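Local structure of surface glycan binding protein B (Bacteroides ovatus, 6E57) at residues A[202-205]-A[209-212]; A[134-137]-A[142-145]; A[174-177]-A[182-185]. The protein binds mixed-linkage beta-glucan and probably captures this cereal polysaccharide at the cell surface for use by the gut bacterium. All coordinates share one frame; numbering follows the deposited sequence.

Interaction 1. Residues A[202-205]-A[209-212]; sequences LQDA and QYGA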
loop_
_atom_site.group_PDB
_atom_site.type_symbol
_atom_site.label_atom_id
_atom_site.label_comp_id
_atom_site.label_asym_id
_atom_site.label_seq_id
_atom_site.Cartn_x
_atom_site.Cartn_y
_atom_site.Cartn_z
ATOM N N LEU A 202 8.176 -9.429 -18.480
ATOM C CA LEU A 202 7.743 -8.649 -19.639
ATOM C C LEU A 202 8.610 -9.029 -20.842
ATOM O O LEU A 202 9.828 -9.060 -20.724
ATOM C CB LEU A 202 7.892 -7.157 -19.327
ATOM C CG LEU A 202 7.293 -6.688 -18.003
ATOM C CD1 LEU A 202 7.557 -5.205 -17.794
ATOM C CD2 LEU A 202 5.801 -6.984 -17.944
ATOM N N GLN A 203 7.972 -9.287 -21.989
ATOM C CA GLN A 203 8.669 -9.746 -23.199
ATOM C C GLN A 203 8.519 -8.710 -24.323
ATOM O O GLN A 203 7.439 -8.168 -24.538
ATOM C CB GLN A 203 8.136 -11.116 -23.627
ATOM C CG GLN A 203 8.760 -11.645 -24.913
ATOM C CD GLN A 203 8.664 -13.146 -25.031
ATOM O OE1 GLN A 203 9.180 -13.888 -24.196
ATOM N NE2 GLN A 203 8.003 -13.607 -26.080
ATOM N N ASP A 204 9.629 -8.468 -25.036
ATOM C CA ASP A 204 9.707 -7.573 -26.202
ATOM C C ASP A 204 9.172 -8.282 -27.452
ATOM O O ASP A 204 8.907 -9.485 -27.435
ATOM C CB ASP A 204 11.154 -7.149 -26.485
ATOM C CG ASP A 204 11.555 -5.807 -25.901
ATOM O OD1 ASP A 204 10.652 -5.024 -25.542
ATOM O OD2 ASP A 204 12.774 -5.555 -25.822
ATOM N N ALA A 205 9.052 -7.510 -28.539
ATOM C CA ALA A 205 8.782 -8.035 -29.878
ATOM C C ALA A 205 10.037 -8.722 -30.434
ATOM O O ALA A 205 9.934 -9.628 -31.265
ATOM C CB ALA A 205 8.329 -6.915 -30.780
ATOM N N GLN A 209 13.583 -10.234 -22.433
ATOM C CA GLN A 209 12.762 -10.429 -21.244
ATOM C C GLN A 209 13.266 -9.524 -20.112
ATOM O O GLN A 209 14.467 -9.302 -19.970
ATOM C CB GLN A 209 12.776 -11.907 -20.859
ATOM C CG GLN A 209 12.186 -12.800 -21.940
ATOM C CD GLN A 209 11.957 -14.210 -21.461
ATOM O OE1 GLN A 209 12.657 -14.710 -20.582
ATOM N NE2 GLN A 209 10.969 -14.865 -22.049
ATOM N N TYR A 210 12.320 -9.000 -19.323
ATOM C CA TYR A 210 12.595 -8.076 -18.229
ATOM C C TYR A 210 11.715 -8.442 -17.030
ATOM O O TYR A 210 10.564 -8.840 -17.203
ATOM C CB TYR A 210 12.321 -6.633 -18.654
ATOM C CG TYR A 210 12.992 -6.209 -19.934
ATOM C CD1 TYR A 210 12.376 -6.398 -21.161
ATOM C CD2 TYR A 210 14.245 -5.615 -19.922
ATOM C CE1 TYR A 210 12.984 -6.010 -22.344
ATOM C CE2 TYR A 210 14.867 -5.218 -21.096
ATOM C CZ TYR A 210 14.234 -5.417 -22.311
ATOM O OH TYR A 210 14.839 -5.030 -23.470
ATOM N N GLY A 211 12.267 -8.282 -15.824
ATOM C CA GLY A 211 11.574 -8.625 -14.587
ATOM C C GLY A 211 10.579 -7.551 -14.185
ATOM O O GLY A 211 10.820 -6.362 -14.411
ATOM N N ALA A 212 9.457 -7.983 -13.591
ATOM C CA ALA A 212 8.389 -7.085 -13.146
ATOM C C ALA A 212 7.793 -7.548 -11.806
ATOM O O ALA A 212 6.633 -7.254 -11.506
ATOM C CB ALA A 212 7.336 -7.004 -14.222
#
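Leu202 and Tyr210 face each other as a hydrogen-bonded pair in an antiparallel beta hairpin, where strand 196-203 turns back into strand 209-217 within what looks like an immunoglobulin-like beta sandwich. Two backbone bonds tie the pair: Leu202 N to Tyr210 O at 2.8 Å, and Tyr210 N to Leu202 O at 2.9 Å. The same carbonyl, Leu202 O, also receives the CA-H of Gln209, so two neighbouring donors share it.

Leu202 loses the most surface here. Its CG stands beside the backbone N (chi1 -50°), and the branch point meets the methyl of Ala212, with Leu202 CG 3.8 Å from Ala212 CB. Both leucine methyls come nearly as close to that carbon, so the alanine sits against the fork of the side chain. Beyond the hairpin, Leu202 packs on Leu158 and Ile164.

Tyr210 lies on the same face of the sheet as Leu202 but runs toward the turn, where Asp204 approaches the edge of its ring. The carboxylate is turned 73° from the ring plane. Tyr210 OH donates to Asp204 OD2, reaching that oxygen from above the carboxylate plane, and Asn208 ND2 adds a weak bond to OD2. Tyr210 also packs on Asp133 and Pro134, earlier in the chain.

On the opposite face, Gln203 and Gln209 form the adjoining non-hydrogen-bonded pair. Their extended chains run side by side in the same direction and end in nearly coplanar amides, and Gln209 NE2 gives a straight bond (168° at the hydrogen) to Gln203 OE1, 3.0 Å away.

Interaction 2. Residues A[134-137]-A[142-145]; sequences PQSK and ERIV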
loop_
_atom_site.group_PDB
_atom_site.type_symbol
_atom_site.label_atom_id
_atom_site.label_comp_id
_atom_site.label_asym_id
_atom_site.label_seq_id
_atom_site.Cartn_x
_atom_site.Cartn_y
_atom_site.Cartn_z
ATOM N N PRO A 134 11.686 -1.910 -20.079
ATOM C CA PRO A 134 10.316 -2.074 -19.595
ATOM C C PRO A 134 10.366 -2.570 -18.143
ATOM O O PRO A 134 11.047 -3.554 -17.851
ATOM C CB PRO A 134 9.689 -3.122 -20.527
ATOM C CG PRO A 134 10.576 -3.112 -21.757
ATOM C CD PRO A 134 11.960 -2.742 -21.257
ATOM N N GLN A 135 9.668 -1.863 -17.253
ATOM C CA GLN A 135 9.741 -2.120 -15.825
ATOM C C GLN A 135 8.396 -1.782 -15.176
ATOM O O GLN A 135 7.625 -0.989 -15.709
ATOM C CB GLN A 135 10.884 -1.314 -15.205
ATOM C CG GLN A 135 10.735 0.192 -15.353
ATOM C CD GLN A 135 12.058 0.895 -15.181
ATOM O OE1 GLN A 135 12.322 1.521 -14.158
ATOM N NE2 GLN A 135 12.916 0.773 -16.182
ATOM N N SER A 136 8.137 -2.407 -14.023
ATOM C CA SER A 136 6.897 -2.227 -13.292
ATOM C C SER A 136 7.101 -2.601 -11.822
ATOM O O SER A 136 7.632 -3.667 -11.521
ATOM C CB SER A 136 5.790 -3.039 -13.914
ATOM O OG SER A 136 4.546 -2.781 -13.278
ATOM N N LYS A 137 6.683 -1.693 -10.932
ATOM C CA LYS A 137 6.517 -1.954 -9.506
ATOM C C LYS A 137 5.039 -1.789 -9.136
ATOM O O LYS A 137 4.230 -1.291 -9.935
ATOM C CB LYS A 137 7.356 -0.989 -8.665
ATOM C CG LYS A 137 8.843 -0.977 -8.983
ATOM C CD LYS A 137 9.683 -0.334 -7.900
ATOM C CE LYS A 137 11.163 -0.603 -8.072
ATOM N NZ LYS A 137 11.844 -0.734 -6.762
ATOM N N GLU A 142 -2.583 -3.093 -7.196
ATOM C CA GLU A 142 -2.980 -3.587 -8.524
ATOM C C GLU A 142 -2.330 -4.949 -8.827
ATOM O O GLU A 142 -2.746 -5.642 -9.758
ATOM C CB GLU A 142 -2.648 -2.558 -9.608
ATOM C CG GLU A 142 -1.166 -2.422 -9.926
ATOM C CD GLU A 142 -0.374 -1.459 -9.054
ATOM O OE1 GLU A 142 -0.974 -0.838 -8.148
ATOM O OE2 GLU A 142 0.850 -1.332 -9.288
ATOM N N ARG A 143 -1.314 -5.329 -8.043
ATOM C CA ARG A 143 -0.628 -6.615 -8.207
ATOM C C ARG A 143 -1.460 -7.769 -7.620
ATOM O O ARG A 143 -1.090 -8.925 -7.774
ATOM C CB ARG A 143 0.770 -6.564 -7.579
ATOM C CG ARG A 143 1.901 -6.443 -8.591
ATOM C CD ARG A 143 1.990 -5.089 -9.268
ATOM N NE ARG A 143 2.742 -5.065 -10.519
ATOM C CZ ARG A 143 3.956 -5.579 -10.711
ATOM N NH1 ARG A 143 4.332 -6.684 -10.092
ATOM N NH2 ARG A 143 4.791 -4.995 -11.551
ATOM N N ILE A 144 -2.568 -7.458 -6.941
ATOM C CA ILE A 144 -3.533 -8.471 -6.517
ATOM C C ILE A 144 -4.593 -8.590 -7.620
ATOM O O ILE A 144 -5.327 -7.638 -7.885
ATOM C CB ILE A 144 -4.130 -8.123 -5.136
ATOM C CG1 ILE A 144 -3.046 -8.096 -4.053
ATOM C CG2 ILE A 144 -5.261 -9.074 -4.769
ATOM C CD1 ILE A 144 -3.424 -7.315 -2.822
ATOM N N VAL A 145 -4.646 -9.766 -8.260
ATOM C CA VAL A 145 -5.407 -9.981 -9.489
ATOM C C VAL A 145 -6.285 -11.224 -9.326
ATOM O O VAL A 145 -6.084 -12.019 -8.413
ATOM C CB VAL A 145 -4.474 -10.117 -10.707
ATOM C CG1 VAL A 145 -3.574 -8.901 -10.859
ATOM C CG2 VAL A 145 -3.642 -11.387 -10.654
#
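Ser136 turns its OG away from its own backbone N (chi1 -175°), while Arg143 bends at chi2 (71°) to carry its guanidinium across to that hydroxyl. Arg143 NH2 donates to Ser136 OG at 2.8 Å, and the oxygen lies almost exactly in the guanidinium plane, at its edge. Ser136 CB comes up to the same edge, whereas the carbonyl carbon of Lys137 sits over one face of the group. The serine hydroxyl also bonds Tyr154 O, so it joins the arginine to strand 150-154. At the other terminal nitrogen, Arg143 NH1 reaches Ala212 O and Met214 O, which brings strand 209-217 into the same network. Cutting Arg143 back to an alanine would probably leave these two carbonyls and the Ser136 hydroxyl without their shared donor and open a gap beside Leu153 and Val215. Glu142 bonds more locally: its OE2 takes the N-H of Val139 and its OE1 that of Ala140, both in the short connection between the segments. The backbones themselves do not pair. The weakly bonded strand 135-137 meets strand 150-154 through Ser136, and Gln135 shares a backbone hydrogen bond with Ser156, whereas 144-145 lies parallel to strand 209-217 at the border of the five-stranded sheet.

Interaction 3. Residues A[174-177]-A[182-185]; sequences PTYV and ENYL. With PO4 (phosphate ion), chain M; PO4 (phosphate ion), chain J.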
loop_
_atom_site.group_PDB
_atom_site.type_symbol
_atom_site.label_atom_id
_atom_site.label_comp_id
_atom_site.label_asym_id
_atom_site.label_seq_id
_atom_site.Cartn_x
_atom_site.Cartn_y
_atom_site.Cartn_z
ATOM N N PRO A 174 -1.672 -7.630 -24.279
ATOM C CA PRO A 174 -1.459 -6.446 -23.451
ATOM C C PRO A 174 -1.885 -5.188 -24.217
ATOM O O PRO A 174 -1.669 -5.096 -25.429
ATOM C CB PRO A 174 0.050 -6.461 -23.177
ATOM C CG PRO A 174 0.623 -7.115 -24.415
ATOM C CD PRO A 174 -0.407 -8.152 -24.821
ATOM N N THR A 175 -2.500 -4.247 -23.496
ATOM C CA THR A 175 -2.956 -2.994 -24.052
ATOM C C THR A 175 -2.437 -1.852 -23.173
ATOM O O THR A 175 -2.721 -1.804 -21.979
ATOM C CB THR A 175 -4.483 -2.989 -24.191
ATOM O OG1 THR A 175 -4.842 -4.080 -25.040
ATOM C CG2 THR A 175 -5.026 -1.699 -24.766
ATOM N N TYR A 176 -1.660 -0.953 -23.784
ATOM C CA TYR A 176 -1.158 0.244 -23.135
ATOM C C TYR A 176 -2.240 1.327 -23.207
ATOM O O TYR A 176 -2.599 1.783 -24.293
ATOM C CB TYR A 176 0.146 0.686 -23.803
ATOM C CG TYR A 176 0.841 1.844 -23.136
ATOM C CD1 TYR A 176 1.602 1.666 -21.991
ATOM C CD2 TYR A 176 0.748 3.121 -23.656
ATOM C CE1 TYR A 176 2.250 2.729 -21.382
ATOM C CE2 TYR A 176 1.386 4.194 -23.059
ATOM C CZ TYR A 176 2.141 4.000 -21.918
ATOM O OH TYR A 176 2.768 5.065 -21.342
ATOM N N VAL A 177 -2.760 1.724 -22.041
ATOM C CA VAL A 177 -3.881 2.652 -21.955
ATOM C C VAL A 177 -3.347 4.044 -21.603
ATOM O O VAL A 177 -2.651 4.209 -20.609
ATOM C CB VAL A 177 -4.928 2.176 -20.927
ATOM C CG1 VAL A 177 -6.127 3.115 -20.863
ATOM C CG2 VAL A 177 -5.375 0.746 -21.202
ATOM N N GLU A 182 -1.723 8.286 -14.429
ATOM C CA GLU A 182 -0.633 7.476 -14.957
ATOM C C GLU A 182 -1.189 6.453 -15.955
ATOM O O GLU A 182 -2.261 5.879 -15.743
ATOM C CB GLU A 182 0.132 6.773 -13.833
ATOM C CG GLU A 182 1.477 6.234 -14.289
ATOM C CD GLU A 182 2.357 5.613 -13.218
ATOM O OE1 GLU A 182 1.924 5.556 -12.046
ATOM O OE2 GLU A 182 3.479 5.187 -13.565
ATOM N N ASN A 183 -0.441 6.250 -17.046
ATOM C CA ASN A 183 -0.726 5.225 -18.034
ATOM C C ASN A 183 -0.388 3.856 -17.435
ATOM O O ASN A 183 0.427 3.755 -16.514
ATOM C CB ASN A 183 0.065 5.431 -19.329
ATOM C CG ASN A 183 -0.208 6.758 -20.003
ATOM O OD1 ASN A 183 -1.151 7.465 -19.652
ATOM N ND2 ASN A 183 0.623 7.104 -20.972
ATOM N N TYR A 184 -1.010 2.809 -17.980
ATOM C CA TYR A 184 -0.847 1.470 -17.455
ATOM C C TYR A 184 -0.956 0.446 -18.586
ATOM O O TYR A 184 -1.496 0.741 -19.650
ATOM C CB TYR A 184 -1.878 1.201 -16.357
ATOM C CG TYR A 184 -3.316 1.434 -16.748
ATOM C CD1 TYR A 184 -4.084 0.411 -17.279
ATOM C CD2 TYR A 184 -3.921 2.665 -16.558
ATOM C CE1 TYR A 184 -5.412 0.607 -17.627
ATOM C CE2 TYR A 184 -5.246 2.879 -16.902
ATOM C CZ TYR A 184 -5.996 1.847 -17.440
ATOM O OH TYR A 184 -7.303 2.045 -17.789
ATOM N N LEU A 185 -0.421 -0.751 -18.327
ATOM C CA LEU A 185 -0.534 -1.882 -19.226
ATOM C C LEU A 185 -1.663 -2.786 -18.719
ATOM O O LEU A 185 -1.551 -3.396 -17.657
ATOM C CB LEU A 185 0.808 -2.619 -19.280
ATOM C CG LEU A 185 0.967 -3.628 -20.416
ATOM C CD1 LEU A 185 0.958 -2.938 -21.773
ATOM C CD2 LEU A 185 2.247 -4.430 -20.241
HETATM P P PO4 M . 2.453 8.901 -17.738
HETATM O O1 PO4 M . 3.659 9.504 -18.428
HETATM O O2 PO4 M . 2.199 9.613 -16.425
HETATM O O3 PO4 M . 2.691 7.429 -17.464
HETATM O O4 PO4 M . 1.249 9.060 -18.637
HETATM P P PO4 J . 5.973 5.478 -19.980
HETATM O O1 PO4 J . 7.328 5.894 -19.453
HETATM O O2 PO4 J . 5.855 5.872 -21.430
HETATM O O3 PO4 J . 4.888 6.152 -19.169
HETATM O O4 PO4 J . 5.828 3.969 -19.865
#
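Val177 and Tyr184 are joined first by backbone hydrogen bonds: Val177 N to Tyr184 O is 2.9 Å and practically straight (176° at the hydrogen), while the return bond from Tyr184 N to Val177 O is weak at 3.4 Å. CA-H groups of Tyr176 and Leu185 add contacts to the carbonyls of Tyr184 and Thr175.

Among side-chain polar contacts, Asn183 ND2 donates to Tyr176 OH at 3.0 Å. The hydroxyl lies in the amide plane of the asparagine, yet that plane stands 89° from the tyrosine ring, so the amide meets the phenol crosswise. Asn183 OD1 is taken by Ser179 N, which fixes how the amide is turned.

All this belongs to a beta hairpin in which 175-177 is an edge strand and 184-188 the central strand of a three-stranded antiparallel sheet.

The apolar contacts fall on its two faces. On one, Val177 CB lies over the Tyr184 ring, 3.9 Å from the centroid, in a CH-pi contact; the ring also has a cation-pi partner in Arg152. Tyr184 CG lies between its backbone N and carbonyl carbon (chi1 54°), which swings the ring under the valine. On the other face, Leu185 CD1 packs against Pro174 CB at 3.9 Å and also meets Tyr176 CB.

Two phosphate ions, probably from the crystallisation liquor, make weak bonds: Tyr176 OH to one, Asn183 N to the other.

How the interactions relate
Along the chain the order is interaction 2, interaction 3, interaction 1, each closing before the next opens, and all three belong to what looks like one immunoglobulin-like sandwich domain. Interactions 1 and 2 have centres 13 Å apart and touch directly, among other places where Leu202 CD1 packs on Pro134 O and Gln135 N; strands 144-145 and 209-217 are neighbours in the five-stranded sheet. Interaction 3 lies in the three-stranded sheet, its centre 11 Å from that of interaction 2 and 15 Å from that of interaction 1, without touching either. Strand 184-188 leads on to strand 196-203, linking the two hairpins. The glycan pocket is built from residues between Trp322 and Trp372, later in the chain, so none of the three contacts takes part in it.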